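Long-range contact in putative endoribonuclease (Klebsiella pneumoniae, PDB 3LYB), which is a putative endoribonuclease of the L-PSP family in the YjgF-like clan, inferred to act as a hydrolase on RNA: residues Q66-E78 / H106-Y118. Numbering follows the deposited sequence.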
ATOM      1  N   GLN B  66      -5.268  24.099 -10.068  1.00 31.21           N
ATOM      2  CA  GLN B  66      -6.497  24.046 -10.884  1.00 30.11           C
ATOM      3  C   GLN B  66      -6.256  23.998 -12.392  1.00 29.14           C
ATOM      4  O   GLN B  66      -7.078  23.478 -13.158  1.00 28.56           O
ATOM      5  CB  GLN B  66      -7.481  25.170 -10.514  1.00 30.32           C
ATOM      6  CG  GLN B  66      -6.937  26.586 -10.604  1.00 32.15           C
ATOM      7  CD  GLN B  66      -8.039  27.655 -10.644  1.00 33.08           C
ATOM      8  OE1 GLN B  66      -9.229  27.375 -10.451  1.00 32.88           O
ATOM      9  NE2 GLN B  66      -7.637  28.883 -10.921  1.00 31.72           N
ATOM     10  N   GLY B  67      -5.108  24.516 -12.807  1.00 28.55           N
ATOM     11  CA  GLY B  67      -4.755  24.608 -14.221  1.00 27.45           C
ATOM     12  C   GLY B  67      -4.943  23.344 -15.022  1.00 27.32           C
ATOM     13  O   GLY B  67      -5.543  23.385 -16.106  1.00 28.17           O
ATOM     14  N   PRO B  68      -4.432  22.203 -14.521  1.00 26.91           N
ATOM     15  CA  PRO B  68      -4.431  21.040 -15.425  1.00 26.32           C
ATOM     16  C   PRO B  68      -5.817  20.453 -15.736  1.00 26.39           C
ATOM     17  O   PRO B  68      -6.116  20.143 -16.909  1.00 26.72           O
ATOM     18  CB  PRO B  68      -3.519  20.045 -14.707  1.00 26.32           C
ATOM     19  CG  PRO B  68      -2.603  20.948 -13.879  1.00 26.34           C
ATOM     20  CD  PRO B  68      -3.534  21.997 -13.368  1.00 26.53           C
ATOM     21  N   ILE B  69      -6.667  20.324 -14.721  1.00 25.82           N
ATOM     22  CA  ILE B  69      -8.012  19.806 -14.944  1.00 25.47           C
ATOM     23  C   ILE B  69      -8.865  20.779 -15.789  1.00 25.96           C
ATOM     24  O   ILE B  69      -9.634  20.335 -16.660  1.00 26.12           O
ATOM     25  CB  ILE B  69      -8.699  19.401 -13.618  1.00 24.84           C
ATOM     26  CG1 ILE B  69     -10.079  18.788 -13.845  1.00 25.82           C
ATOM     27  CG2 ILE B  69      -8.834  20.574 -12.715  1.00 25.00           C
ATOM     28  CD1 ILE B  69     -10.141  17.703 -14.911  1.00 28.13           C
ATOM     29  N   LEU B  70      -8.720  22.088 -15.538  1.00 25.56           N
ATOM     30  CA  LEU B  70      -9.486  23.107 -16.260  1.00 25.04           C
ATOM     31  C   LEU B  70      -9.062  23.095 -17.716  1.00 25.44           C
ATOM     32  O   LEU B  70      -9.884  22.948 -18.616  1.00 25.51           O
ATOM     33  CB  LEU B  70      -9.291  24.493 -15.628  1.00 24.43           C
ATOM     34  CG  LEU B  70      -9.937  24.734 -14.247  1.00 22.44           C
ATOM     35  CD1 LEU B  70      -9.483  26.068 -13.634  1.00 21.66           C
ATOM     36  CD2 LEU B  70     -11.466  24.640 -14.291  1.00 18.70           C
ATOM     37  N   ALA B  71      -7.758  23.173 -17.933  1.00 26.12           N
ATOM     38  CA  ALA B  71      -7.211  23.158 -19.276  1.00 27.06           C
ATOM     39  C   ALA B  71      -7.584  21.905 -20.044  1.00 27.67           C
ATOM     40  O   ALA B  71      -7.989  21.995 -21.190  1.00 28.49           O
ATOM     41  CB  ALA B  71      -5.705  23.322 -19.232  1.00 27.07           C
ATOM     42  N   GLN B  72      -7.453  20.736 -19.424  1.00 28.66           N
ATOM     43  CA  GLN B  72      -7.784  19.480 -20.103  1.00 29.10           C
ATOM     44  C   GLN B  72      -9.285  19.384 -20.398  1.00 29.76           C
ATOM     45  O   GLN B  72      -9.695  18.936 -21.479  1.00 29.95           O
ATOM     46  CB  GLN B  72      -7.318  18.272 -19.286  1.00 29.46           C
ATOM     47  CG  GLN B  72      -5.779  18.041 -19.251  1.00 29.18           C
ATOM     48  CD  GLN B  72      -5.396  16.741 -18.548  1.00 27.69           C
ATOM     49  OE1 GLN B  72      -6.254  15.937 -18.210  1.00 27.62           O
ATOM     50  NE2 GLN B  72      -4.122  16.545 -18.320  1.00 24.57           N
ATOM     51  N   SER B  73     -10.112  19.828 -19.460  1.00 29.94           N
ATOM     52  CA  SER B  73     -11.537  19.763 -19.684  1.00 30.95           C
ATOM     53  C   SER B  73     -11.890  20.642 -20.865  1.00 31.83           C
ATOM     54  O   SER B  73     -12.645  20.239 -21.773  1.00 31.47           O
ATOM     55  CB  SER B  73     -12.309  20.206 -18.447  1.00 30.70           C
ATOM     56  OG  SER B  73     -12.001  19.379 -17.336  1.00 31.27           O
ATOM     57  N   TRP B  74     -11.320  21.846 -20.862  1.00 32.95           N
ATOM     58  CA  TRP B  74     -11.697  22.809 -21.855  1.00 33.85           C
ATOM     59  C   TRP B  74     -11.281  22.227 -23.203  1.00 34.43           C
ATOM     60  O   TRP B  74     -12.091  22.117 -24.132  1.00 34.99           O
ATOM     61  CB  TRP B  74     -11.068  24.180 -21.594  1.00 34.01           C
ATOM     62  CG  TRP B  74     -11.292  25.080 -22.766  1.00 35.24           C
ATOM     63  CD1 TRP B  74     -12.413  25.826 -23.028  1.00 35.47           C
ATOM     64  CD2 TRP B  74     -10.416  25.257 -23.887  1.00 35.35           C
ATOM     65  NE1 TRP B  74     -12.272  26.480 -24.233  1.00 36.86           N
ATOM     66  CE2 TRP B  74     -11.054  26.153 -24.779  1.00 37.15           C
ATOM     67  CE3 TRP B  74      -9.146  24.761 -24.214  1.00 36.04           C
ATOM     68  CZ2 TRP B  74     -10.462  26.567 -25.985  1.00 37.19           C
ATOM     69  CZ3 TRP B  74      -8.547  25.171 -25.409  1.00 37.59           C
ATOM     70  CH2 TRP B  74      -9.209  26.073 -26.278  1.00 38.48           C
ATOM     71  N   TYR B  75     -10.027  21.806 -23.279  1.00 34.47           N
ATOM     72  CA  TYR B  75      -9.471  21.252 -24.496  1.00 34.89           C
ATOM     73  C   TYR B  75     -10.312  20.116 -25.063  1.00 34.42           C
ATOM     74  O   TYR B  75     -10.454  19.971 -26.263  1.00 34.55           O
ATOM     75  CB  TYR B  75      -8.039  20.794 -24.227  1.00 35.21           C
ATOM     76  CG  TYR B  75      -7.203  20.773 -25.459  1.00 38.11           C
ATOM     77  CD1 TYR B  75      -6.408  21.872 -25.803  1.00 40.77           C
ATOM     78  CD2 TYR B  75      -7.220  19.663 -26.317  1.00 40.95           C
ATOM     79  CE1 TYR B  75      -5.637  21.865 -26.976  1.00 42.95           C
ATOM     80  CE2 TYR B  75      -6.448  19.639 -27.484  1.00 42.82           C
ATOM     81  CZ  TYR B  75      -5.671  20.744 -27.814  1.00 44.32           C
ATOM     82  OH  TYR B  75      -4.915  20.713 -28.980  1.00 48.86           O
ATOM     83  N   VAL B  76     -10.876  19.302 -24.191  1.00 34.60           N
ATOM     84  CA  VAL B  76     -11.629  18.151 -24.638  1.00 34.42           C
ATOM     85  C   VAL B  76     -12.990  18.588 -25.130  1.00 34.92           C
ATOM     86  O   VAL B  76     -13.452  18.143 -26.184  1.00 34.27           O
ATOM     87  CB  VAL B  76     -11.799  17.102 -23.504  1.00 34.36           C
ATOM     88  CG1 VAL B  76     -13.016  16.192 -23.754  1.00 31.97           C
ATOM     89  CG2 VAL B  76     -10.558  16.291 -23.380  1.00 32.75           C
ATOM     90  N   LEU B  77     -13.634  19.435 -24.331  1.00 35.90           N
ATOM     91  CA  LEU B  77     -14.954  19.943 -24.661  1.00 37.03           C
ATOM     92  C   LEU B  77     -14.965  20.731 -25.969  1.00 38.13           C
ATOM     93  O   LEU B  77     -15.835  20.517 -26.815  1.00 38.53           O
ATOM     94  CB  LEU B  77     -15.512  20.751 -23.507  1.00 36.59           C
ATOM     95  CG  LEU B  77     -15.981  19.879 -22.339  1.00 36.73           C
ATOM     96  CD1 LEU B  77     -16.410  20.728 -21.163  1.00 36.71           C
ATOM     97  CD2 LEU B  77     -17.120  18.942 -22.748  1.00 36.45           C
ATOM     98  N   GLU B  78     -13.967  21.594 -26.148  1.00 39.45           N
ATOM     99  CA  GLU B  78     -13.789  22.337 -27.394  1.00 40.80           C
ATOM    100  C   GLU B  78     -13.503  21.426 -28.588  1.00 41.13           C
ATOM    101  O   GLU B  78     -13.954  21.710 -29.696  1.00 41.84           O
ATOM    102  CB  GLU B  78     -12.710  23.418 -27.233  1.00 40.93           C
ATOM    103  CG  GLU B  78     -12.348  24.206 -28.513  1.00 43.07           C
ATOM    104  CD  GLU B  78     -13.447  25.181 -29.003  1.00 46.04           C
ATOM    105  OE1 GLU B  78     -14.430  25.431 -28.259  1.00 44.11           O
ATOM    106  OE2 GLU B  78     -13.299  25.702 -30.140  1.00 46.81           O
ATOM    107  N   HIS B 106     -12.063  16.226  -8.903  1.00 30.88           N
ATOM    108  CA  HIS B 106     -11.905  17.144 -10.013  1.00 31.09           C
ATOM    109  C   HIS B 106     -13.253  17.554 -10.642  1.00 31.03           C
ATOM    110  O   HIS B 106     -13.307  18.409 -11.527  1.00 29.87           O
ATOM    111  CB  HIS B 106     -11.074  16.462 -11.104  1.00 31.77           C
ATOM    112  CG  HIS B 106      -9.603  16.414 -10.831  1.00 33.99           C
ATOM    113  ND1 HIS B 106      -8.792  15.416 -11.327  1.00 37.39           N
ATOM    114  CD2 HIS B 106      -8.789  17.243 -10.136  1.00 35.30           C
ATOM    115  CE1 HIS B 106      -7.542  15.630 -10.952  1.00 35.40           C
ATOM    116  NE2 HIS B 106      -7.515  16.732 -10.230  1.00 36.52           N
ATOM    117  N   PHE B 107     -14.336  16.926 -10.203  1.00 31.34           N
ATOM    118  CA  PHE B 107     -15.630  17.171 -10.806  1.00 31.70           C
ATOM    119  C   PHE B 107     -16.124  18.624 -10.829  1.00 32.26           C
ATOM    120  O   PHE B 107     -16.571  19.097 -11.875  1.00 31.92           O
ATOM    121  CB  PHE B 107     -16.726  16.287 -10.218  1.00 32.07           C
ATOM    122  CG  PHE B 107     -18.000  16.443 -10.933  1.00 31.01           C
ATOM    123  CD1 PHE B 107     -18.150  15.901 -12.195  1.00 29.32           C
ATOM    124  CD2 PHE B 107     -19.011  17.226 -10.400  1.00 31.68           C
ATOM    125  CE1 PHE B 107     -19.333  16.091 -12.908  1.00 32.07           C
ATOM    126  CE2 PHE B 107     -20.191  17.437 -11.116  1.00 32.86           C
ATOM    127  CZ  PHE B 107     -20.351  16.859 -12.373  1.00 31.15           C
ATOM    128  N   PRO B 108     -16.074  19.325  -9.679  1.00 32.71           N
ATOM    129  CA  PRO B 108     -16.428  20.746  -9.661  1.00 33.09           C
ATOM    130  C   PRO B 108     -15.708  21.578 -10.728  1.00 33.13           C
ATOM    131  O   PRO B 108     -16.297  22.499 -11.279  1.00 34.00           O
ATOM    132  CB  PRO B 108     -15.980  21.189  -8.267  1.00 33.56           C
ATOM    133  CG  PRO B 108     -16.145  19.950  -7.428  1.00 32.72           C
ATOM    134  CD  PRO B 108     -15.790  18.813  -8.322  1.00 32.69           C
ATOM    135  N   TYR B 109     -14.453  21.267 -11.013  1.00 33.04           N
ATOM    136  CA  TYR B 109     -13.720  21.980 -12.059  1.00 33.00           C
ATOM    137  C   TYR B 109     -14.300  21.682 -13.431  1.00 33.31           C
ATOM    138  O   TYR B 109     -14.534  22.593 -14.231  1.00 34.30           O
ATOM    139  CB  TYR B 109     -12.241  21.604 -12.061  1.00 32.37           C
ATOM    140  CG  TYR B 109     -11.508  22.033 -10.836  1.00 31.11           C
ATOM    141  CD1 TYR B 109     -11.170  21.110  -9.847  1.00 31.33           C
ATOM    142  CD2 TYR B 109     -11.151  23.354 -10.653  1.00 29.47           C
ATOM    143  CE1 TYR B 109     -10.473  21.497  -8.704  1.00 31.83           C
ATOM    144  CE2 TYR B 109     -10.456  23.755  -9.512  1.00 31.26           C
ATOM    145  CZ  TYR B 109     -10.118  22.821  -8.546  1.00 31.05           C
ATOM    146  OH  TYR B 109      -9.431  23.220  -7.431  1.00 31.42           O
ATOM    147  N   TYR B 110     -14.517  20.410 -13.707  1.00 32.87           N
ATOM    148  CA  TYR B 110     -15.053  20.020 -14.990  1.00 33.40           C
ATOM    149  C   TYR B 110     -16.459  20.629 -15.225  1.00 34.43           C
ATOM    150  O   TYR B 110     -16.771  21.145 -16.306  1.00 34.58           O
ATOM    151  CB  TYR B 110     -15.106  18.486 -15.073  1.00 32.78           C
ATOM    152  CG  TYR B 110     -15.839  18.025 -16.283  1.00 30.41           C
ATOM    153  CD1 TYR B 110     -15.199  17.977 -17.527  1.00 27.95           C
ATOM    154  CD2 TYR B 110     -17.192  17.685 -16.204  1.00 28.71           C
ATOM    155  CE1 TYR B 110     -15.879  17.582 -18.671  1.00 26.39           C
ATOM    156  CE2 TYR B 110     -17.883  17.278 -17.334  1.00 27.47           C
ATOM    157  CZ  TYR B 110     -17.223  17.241 -18.555  1.00 26.80           C
ATOM    158  OH  TYR B 110     -17.903  16.834 -19.651  1.00 25.54           O
ATOM    159  N   SER B 111     -17.290  20.539 -14.190  1.00 35.14           N
ATOM    160  CA  SER B 111     -18.635  21.081 -14.178  1.00 35.72           C
ATOM    161  C   SER B 111     -18.655  22.589 -14.467  1.00 35.74           C
ATOM    162  O   SER B 111     -19.514  23.049 -15.185  1.00 35.83           O
ATOM    163  CB  SER B 111     -19.298  20.775 -12.832  1.00 35.27           C
ATOM    164  OG  SER B 111     -20.570  21.383 -12.751  1.00 37.44           O
ATOM    165  N   ARG B 112     -17.713  23.347 -13.909  1.00 35.96           N
ATOM    166  CA  ARG B 112     -17.601  24.769 -14.232  1.00 35.85           C
ATOM    167  C   ARG B 112     -17.471  24.890 -15.753  1.00 36.13           C
ATOM    168  O   ARG B 112     -18.272  25.572 -16.402  1.00 36.30           O
ATOM    169  CB  ARG B 112     -16.408  25.421 -13.500  1.00 35.14           C
ATOM    170  CG  ARG B 112     -15.940  26.777 -14.076  1.00 33.77           C
ATOM    171  CD  ARG B 112     -14.649  27.315 -13.402  1.00 32.36           C
ATOM    172  NE  ARG B 112     -14.794  27.482 -11.951  1.00 32.21           N
ATOM    173  CZ  ARG B 112     -13.793  27.592 -11.073  1.00 29.94           C
ATOM    174  NH1 ARG B 112     -12.528  27.577 -11.454  1.00 29.75           N
ATOM    175  NH2 ARG B 112     -14.070  27.733  -9.792  1.00 29.24           N
ATOM    176  N   VAL B 113     -16.495  24.180 -16.310  1.00 35.94           N
ATOM    177  CA  VAL B 113     -16.213  24.233 -17.739  1.00 35.97           C
ATOM    178  C   VAL B 113     -17.391  23.779 -18.601  1.00 36.62           C
ATOM    179  O   VAL B 113     -17.685  24.393 -19.635  1.00 36.44           O
ATOM    180  CB  VAL B 113     -14.954  23.422 -18.077  1.00 35.61           C
ATOM    181  CG1 VAL B 113     -14.587  23.555 -19.541  1.00 34.13           C
ATOM    182  CG2 VAL B 113     -13.804  23.896 -17.218  1.00 35.46           C
ATOM    183  N   ARG B 114     -18.071  22.719 -18.179  1.00 37.22           N
ATOM    184  CA  ARG B 114     -19.149  22.180 -18.996  1.00 38.13           C
ATOM    185  C   ARG B 114     -20.281  23.186 -19.140  1.00 38.99           C
ATOM    186  O   ARG B 114     -20.856  23.307 -20.211  1.00 39.33           O
ATOM    187  CB  ARG B 114     -19.679  20.852 -18.471  1.00 37.82           C
ATOM    188  CG  ARG B 114     -20.506  20.139 -19.510  1.00 38.21           C
ATOM    189  CD  ARG B 114     -21.120  18.864 -19.041  1.00 38.76           C
ATOM    190  NE  ARG B 114     -21.783  18.991 -17.750  1.00 40.95           N
ATOM    191  CZ  ARG B 114     -22.347  17.975 -17.099  1.00 41.48           C
ATOM    192  NH1 ARG B 114     -22.342  16.749 -17.630  1.00 40.83           N
ATOM    193  NH2 ARG B 114     -22.914  18.180 -15.914  1.00 40.64           N
ATOM    194  N   LYS B 115     -20.581  23.913 -18.074  1.00 40.03           N
ATOM    195  CA  LYS B 115     -21.541  25.012 -18.130  1.00 41.71           C
ATOM    196  C   LYS B 115     -21.266  26.013 -19.280  1.00 42.35           C
ATOM    197  O   LYS B 115     -22.201  26.469 -19.954  1.00 42.48           O
ATOM    198  CB  LYS B 115     -21.569  25.761 -16.808  1.00 41.53           C
ATOM    199  CG  LYS B 115     -22.411  25.116 -15.754  1.00 43.46           C
ATOM    200  CD  LYS B 115     -22.294  25.927 -14.449  1.00 49.00           C
ATOM    201  CE  LYS B 115     -22.902  25.185 -13.258  1.00 50.39           C
ATOM    202  NZ  LYS B 115     -22.314  25.630 -11.964  1.00 51.45           N
ATOM    203  N   LEU B 116     -19.993  26.341 -19.499  1.00 42.61           N
ATOM    204  CA  LEU B 116     -19.613  27.231 -20.595  1.00 43.28           C
ATOM    205  C   LEU B 116     -19.996  26.722 -21.988  1.00 43.69           C
ATOM    206  O   LEU B 116     -19.972  27.490 -22.934  1.00 43.79           O
ATOM    207  CB  LEU B 116     -18.102  27.540 -20.577  1.00 42.92           C
ATOM    208  CG  LEU B 116     -17.379  27.946 -19.285  1.00 43.12           C
ATOM    209  CD1 LEU B 116     -15.879  28.062 -19.533  1.00 42.72           C
ATOM    210  CD2 LEU B 116     -17.925  29.217 -18.650  1.00 41.46           C
ATOM    211  N   PHE B 117     -20.322  25.443 -22.119  1.00 44.43           N
ATOM    212  CA  PHE B 117     -20.619  24.869 -23.433  1.00 45.75           C
ATOM    213  C   PHE B 117     -22.092  24.532 -23.571  1.00 47.73           C
ATOM    214  O   PHE B 117     -22.596  24.361 -24.685  1.00 48.44           O
ATOM    215  CB  PHE B 117     -19.809  23.593 -23.678  1.00 44.93           C
ATOM    216  CG  PHE B 117     -18.371  23.836 -23.952  1.00 41.47           C
ATOM    217  CD1 PHE B 117     -17.488  24.096 -22.914  1.00 39.10           C
ATOM    218  CD2 PHE B 117     -17.892  23.794 -25.250  1.00 38.70           C
ATOM    219  CE1 PHE B 117     -16.156  24.335 -23.175  1.00 38.21           C
ATOM    220  CE2 PHE B 117     -16.568  24.017 -25.527  1.00 37.26           C
ATOM    221  CZ  PHE B 117     -15.688  24.283 -24.490  1.00 38.94           C
ATOM    222  N   TYR B 118     -22.757  24.394 -22.431  1.00 49.54           N
ATOM    223  CA  TYR B 118     -24.176  24.163 -22.368  1.00 51.78           C
ATOM    224  C   TYR B 118     -24.741  25.199 -21.410  1.00 54.20           C
ATOM    225  O   TYR B 118     -25.030  24.876 -20.234  1.00 54.37           O
ATOM    226  CB  TYR B 118     -24.462  22.772 -21.834  1.00 51.58           C
ATOM    227  CG  TYR B 118     -23.987  21.659 -22.721  1.00 51.35           C
ATOM    228  CD1 TYR B 118     -24.744  21.249 -23.822  1.00 50.56           C
ATOM    229  CD2 TYR B 118     -22.789  21.005 -22.457  1.00 51.00           C
ATOM    230  CE1 TYR B 118     -24.321  20.222 -24.635  1.00 50.68           C
ATOM    231  CE2 TYR B 118     -22.351  19.972 -23.273  1.00 50.57           C
ATOM    232  CZ  TYR B 118     -23.124  19.586 -24.356  1.00 50.45           C
ATOM    233  OH  TYR B 118     -22.699  18.566 -25.163  1.00 49.50           O
TER
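His-106 presents one ring face to Ile-69 CB, which lies 4.3 Å from the ring centroid in a CH-pi contact between two helical segments of this YjgF-like alpha/beta fold. Helix 107-115 and the 66-78 portion of helix 60-85 run in roughly the same direction, their axes inclined by 39° and 8.9 Å apart at closest approach. Tyr-109 comes next. Ile-69 CG2 sits 3.6 Å from Tyr-109 CG, Leu-70 CD2 meets the ring near its plane, and Gln-66 CB packs against CE2. Pro-108 of a second subunit packs on the same tyrosine, so the seam borders a subunit interface. Tyr-110, its CG turned away from the backbone N (chi1 171°), lays its CD1 edge against Ser-73 OG, which lies in the ring plane. Its hydroxyl touches Leu-77 CD2 and hydrogen-bonds Gln-99 of strand 94-101, joining the helix pair to the sheet beneath. Arg-112 bends at chi3 (-58°), and its NH1 makes a weak 3.5 Å hydrogen bond to Gln-66 OE1. The amide stands nearly perpendicular to the guanidinium plane; NH1 also bonds to Leu-54 O, while Gln-66 NE2 hydrogen-bonds Asp-63 OD1 and Gly-55 O. Val-113 is a knob in the hole formed by Leu-70, Ser-73, Trp-74 and Leu-77, its CG1 directed to Leu-77 CD1 and its CG2 to Leu-70 CD2. Arg-114 contributes its backbone, with CA against Leu-77 CD1, and sends its guanidinium away to Ser-125. Beyond it, Phe-117 receives Leu-77 CB over one ring face, 3.7 Å from the centroid, and meets Trp-74 CD1 with its edge. Inside helix 60-85, Ser-73 OG donates a hydrogen bond back to Ile-69 O (2.6 Å), from the face of the carbonyl plane opposite Ser-73 N.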